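Local coordinates for protein B-129 (PDB 2WBT) that binds zinc through two C2H2-type zinc fingers, is essential for virus function and probably binds DNA, at the interface of chains A and B. Numbering follows the deposited sequence. Chains: chain A/B, B-129.

Contact 1: the interface of chains A and B. Residues chain A 22-24, 29, 32-33; chain B 19-20.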
# COMPACT_ATOMS: atom_id res chain seq x y z
N ILE A 22 -10.87 11.84 -13.36
CA ILE A 22 -9.71 12.52 -12.78
C ILE A 22 -9.10 13.44 -13.83
O ILE A 22 -8.55 12.98 -14.83
CB ILE A 22 -8.65 11.51 -12.30
CG1 ILE A 22 -9.18 10.72 -11.10
CG2 ILE A 22 -7.36 12.23 -11.93
CD1 ILE A 22 -8.16 9.81 -10.46
N HIS A 23 -9.21 14.75 -13.60
CA HIS A 23 -8.66 15.74 -14.53
C HIS A 23 -7.13 15.68 -14.51
O HIS A 23 -6.52 15.61 -13.44
CB HIS A 23 -9.14 17.15 -14.19
CG HIS A 23 -8.43 18.23 -14.95
ND1 HIS A 23 -8.75 18.55 -16.25
CD2 HIS A 23 -7.41 19.04 -14.61
CE1 HIS A 23 -7.97 19.53 -16.67
NE2 HIS A 23 -7.14 19.84 -15.69
N VAL A 24 -6.54 15.72 -15.69
CA VAL A 24 -5.11 15.51 -15.85
C VAL A 24 -4.54 16.39 -16.97
O VAL A 24 -5.27 16.83 -17.85
CB VAL A 24 -4.84 14.02 -16.11
CG1 VAL A 24 -4.95 13.70 -17.61
CG2 VAL A 24 -3.51 13.62 -15.57
N LEU A 29 -1.81 12.45 -19.37
CA LEU A 29 -2.96 11.91 -20.11
C LEU A 29 -2.51 10.89 -21.15
O LEU A 29 -3.03 9.77 -21.21
CB LEU A 29 -3.72 13.04 -20.82
CG LEU A 29 -4.71 12.70 -21.94
CD1 LEU A 29 -5.73 11.67 -21.48
CD2 LEU A 29 -5.40 13.97 -22.43
N TYR A 32 -0.80 7.98 -19.52
CA TYR A 32 -1.76 7.05 -18.93
C TYR A 32 -2.25 6.03 -19.97
O TYR A 32 -2.31 4.83 -19.69
CB TYR A 32 -2.96 7.78 -18.32
CG TYR A 32 -4.02 6.82 -17.82
CD1 TYR A 32 -5.07 6.42 -18.64
CD2 TYR A 32 -3.96 6.29 -16.53
CE1 TYR A 32 -6.04 5.53 -18.19
CE2 TYR A 32 -4.93 5.41 -16.07
CZ TYR A 32 -5.96 5.03 -16.91
OH TYR A 32 -6.92 4.15 -16.46
N HIS A 33 -2.60 6.51 -21.16
CA HIS A 33 -2.99 5.63 -22.27
C HIS A 33 -1.77 5.04 -22.98
O HIS A 33 -1.88 4.53 -24.10
CB HIS A 33 -3.91 6.37 -23.25
CG HIS A 33 -5.26 6.69 -22.69
ND1 HIS A 33 -5.51 7.82 -21.94
CD2 HIS A 33 -6.44 6.03 -22.77
CE1 HIS A 33 -6.78 7.84 -21.58
NE2 HIS A 33 -7.37 6.77 -22.07
N GLY B 19 -9.18 14.86 -19.02
CA GLY B 19 -8.62 13.92 -18.05
C GLY B 19 -8.82 12.46 -18.41
O GLY B 19 -8.91 12.10 -19.58
N ILE B 20 -8.88 11.62 -17.37
CA ILE B 20 -9.06 10.17 -17.54
C ILE B 20 -10.19 9.64 -16.66
O ILE B 20 -10.44 10.16 -15.57
CB ILE B 20 -7.75 9.40 -17.23
CG1 ILE B 20 -7.29 9.65 -15.79
CG2 ILE B 20 -6.66 9.78 -18.21
CD1 ILE B 20 -6.00 8.93 -15.43

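Contact 2: the interface of chains A and B. Residues chain A 70, 126-128; chain B 123-125, 127.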
# COMPACT_ATOMS: atom_id res chain seq x y z
N LYS A 70 12.94 2.26 0.52
CA LYS A 70 13.22 0.86 0.15
C LYS A 70 13.94 0.72 -1.20
O LYS A 70 14.66 -0.25 -1.42
CB LYS A 70 11.94 0.02 0.16
CG LYS A 70 11.74 -0.76 1.44
CD LYS A 70 12.71 -1.93 1.51
CE LYS A 70 12.64 -2.63 2.84
NZ LYS A 70 11.27 -3.17 3.06
N ILE A 126 4.88 -4.03 9.29
CA ILE A 126 6.17 -3.59 8.78
C ILE A 126 7.20 -3.88 9.86
O ILE A 126 7.23 -3.23 10.91
CB ILE A 126 6.13 -2.11 8.39
CG1 ILE A 126 5.12 -1.91 7.26
CG2 ILE A 126 7.52 -1.64 7.95
CD1 ILE A 126 5.09 -0.52 6.69
N CYS A 127 8.05 -4.86 9.57
CA CYS A 127 8.85 -5.53 10.58
C CYS A 127 10.32 -5.57 10.20
O CYS A 127 10.67 -5.68 9.03
CB CYS A 127 8.33 -6.96 10.78
SG CYS A 127 6.55 -7.06 11.10
N VAL A 128 11.19 -5.47 11.21
CA VAL A 128 12.64 -5.57 11.01
C VAL A 128 13.31 -6.35 12.14
O VAL A 128 12.86 -6.32 13.29
CB VAL A 128 13.30 -4.17 10.91
CG1 VAL A 128 12.76 -3.41 9.71
CG2 VAL A 128 13.09 -3.38 12.20
N LYS B 123 13.25 -9.42 2.72
CA LYS B 123 13.51 -8.37 1.73
C LYS B 123 12.49 -7.24 1.76
O LYS B 123 12.81 -6.10 1.44
CB LYS B 123 13.55 -8.96 0.32
CG LYS B 123 14.68 -9.95 0.12
CD LYS B 123 16.04 -9.32 0.38
CE LYS B 123 17.15 -10.32 0.22
NZ LYS B 123 17.21 -11.28 1.36
N HIS B 124 11.27 -7.57 2.15
CA HIS B 124 10.16 -6.62 2.06
C HIS B 124 9.55 -6.21 3.40
O HIS B 124 8.71 -5.32 3.44
CB HIS B 124 9.07 -7.17 1.14
CG HIS B 124 9.55 -7.45 -0.25
ND1 HIS B 124 9.71 -6.45 -1.20
CD2 HIS B 124 9.92 -8.60 -0.86
CE1 HIS B 124 10.15 -6.99 -2.32
NE2 HIS B 124 10.28 -8.29 -2.14
N ASN B 125 9.97 -6.85 4.50
CA ASN B 125 9.55 -6.45 5.86
C ASN B 125 8.17 -6.97 6.29
O ASN B 125 7.64 -6.56 7.33
CB ASN B 125 9.59 -4.92 6.04
CG ASN B 125 10.98 -4.34 5.88
OD1 ASN B 125 11.14 -3.19 5.48
ND2 ASN B 125 12.00 -5.14 6.22
N CYS B 127 6.27 -9.90 7.71
CA CYS B 127 6.51 -11.12 8.46
C CYS B 127 5.26 -11.48 9.26
O CYS B 127 4.47 -10.61 9.62
CB CYS B 127 7.71 -10.92 9.39
SG CYS B 127 9.18 -10.24 8.56

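Contact 1: the interface of chains A and B
With chi1 at 59°, B:Ile20 sets CG1 between its own backbone N and carbonyl carbon and sends CD1 onto the ring of A:Tyr32, whose CG lies anti to the backbone N (chi1 175°), a rotation that turns a ring face toward B:Ile20. The two residues meet where strand 20-23 of chain A pairs antiparallel with strand 19-22 of chain B, an intermolecular beta-ribbon set against helix 26-32 of chain A in this double C2H2 zinc finger protein. CD1 of B:Ile20 sits over that face, 3.7 Å from the ring centroid and displaced toward CD2, a CH-pi contact. The other branch, CG2, reaches CD1 of the same ring at 3.7 Å and lies near A:Leu29 CD1 and A:His33 CE1; the forked side chain thus lies among A:Tyr32, A:Leu29 and A:His33, with CG1 toward A:Ile22. A:His33, just past the end of helix 26-32, donates from ND1 to A:Leu29 O at 3.2 Å, the acceptor lying in the imidazole plane, which would limit the rotation of the ring, while A:Tyr32 CD1 covers one of its faces. On the ribbon side, A:Ile22 N donates to B:Ile20 O at 2.8 Å, and B:Ile20 N returns a bond to A:Ile22 O at 2.9 Å. A:His23 pairs with B:Gly19, and A:Val24 CG1 packs 3.7 Å from B:Gly19 CA.

Contact 2: the interface of chains A and B
Polar contacts converge on B:Asn125, which follows helix 113-124 of the second C2H2 zinc finger of chain B and faces the C-terminal tail of chain A. From its backbone, B:Asn125 O accepts a hydrogen bond from A:Cys127 N at 2.8 Å; the donor lies in the carbonyl plane, on a lone pair, with 144° at the hydrogen. From its side chain, the amide oxygen OD1 meets the terminal amine NZ of A:Lys70, in helix 60-72. This hydrogen bond, from A:Lys70 NZ to B:Asn125 OD1, is modelled at 2.4 Å, too short to be taken literally at 2.7 Å resolution. NZ stands above the amide plane of B:Asn125, well away from the lone-pair directions. The lysine chain bends at chi2 (-73°) and again at chi4 (61°), which turns NZ toward the amide as the two side chains approach from opposite directions. NZ also lies 3.4 Å from B:His124 O, near the end of the finger helix, where backbone carbonyls would probably favour a positive charge. A:Cys127 O lies over the opposite face of the amide, 3.2 Å from B:Asn125 ND2, whose N-H points away, and the pair is not a hydrogen bond.

Among the carbon contacts, A:Lys70 CE lies 3.9 Å from B:Asn125 CG. A:Val128 CG1 flanks the amide at 4.0 Å from B:Asn125 ND2, its side chain running slantwise to that of the asparagine. A:Cys127 CB approaches B:Cys127 SG at 4.1 Å, a van der Waals contact between the tails; each Cys127 is disulfide-bonded to Cys121 of its own chain, which ties the tail to the last finger helix.

A:Lys70 NZ lies 5.6 Å from ND1 of B:His124, a zinc ligand whose charge is not seen. The contact ties the end of one finger to the tail and a helix of the other chain and probably steadies the fingers within the pair.

About 33 Å separates the centres of contact 1 and contact 2, and they share no residues. Contact 1 uses strand 20-23 and helix 26-32 of chain A with strand 19-22 of chain B, whereas contact 2 uses helix 60-72 of chain A, the C-terminal tails and the end of helix 113-124 of chain B. Each has a twin with the chains exchanged, because the interface is two-fold symmetric. The two chains are thus joined near both ends of the polypeptide, which would restrict how far the fingers can move relative to the N-terminal part. This is compatible with a dimer, although the structure alone does not establish that the pair persists in solution.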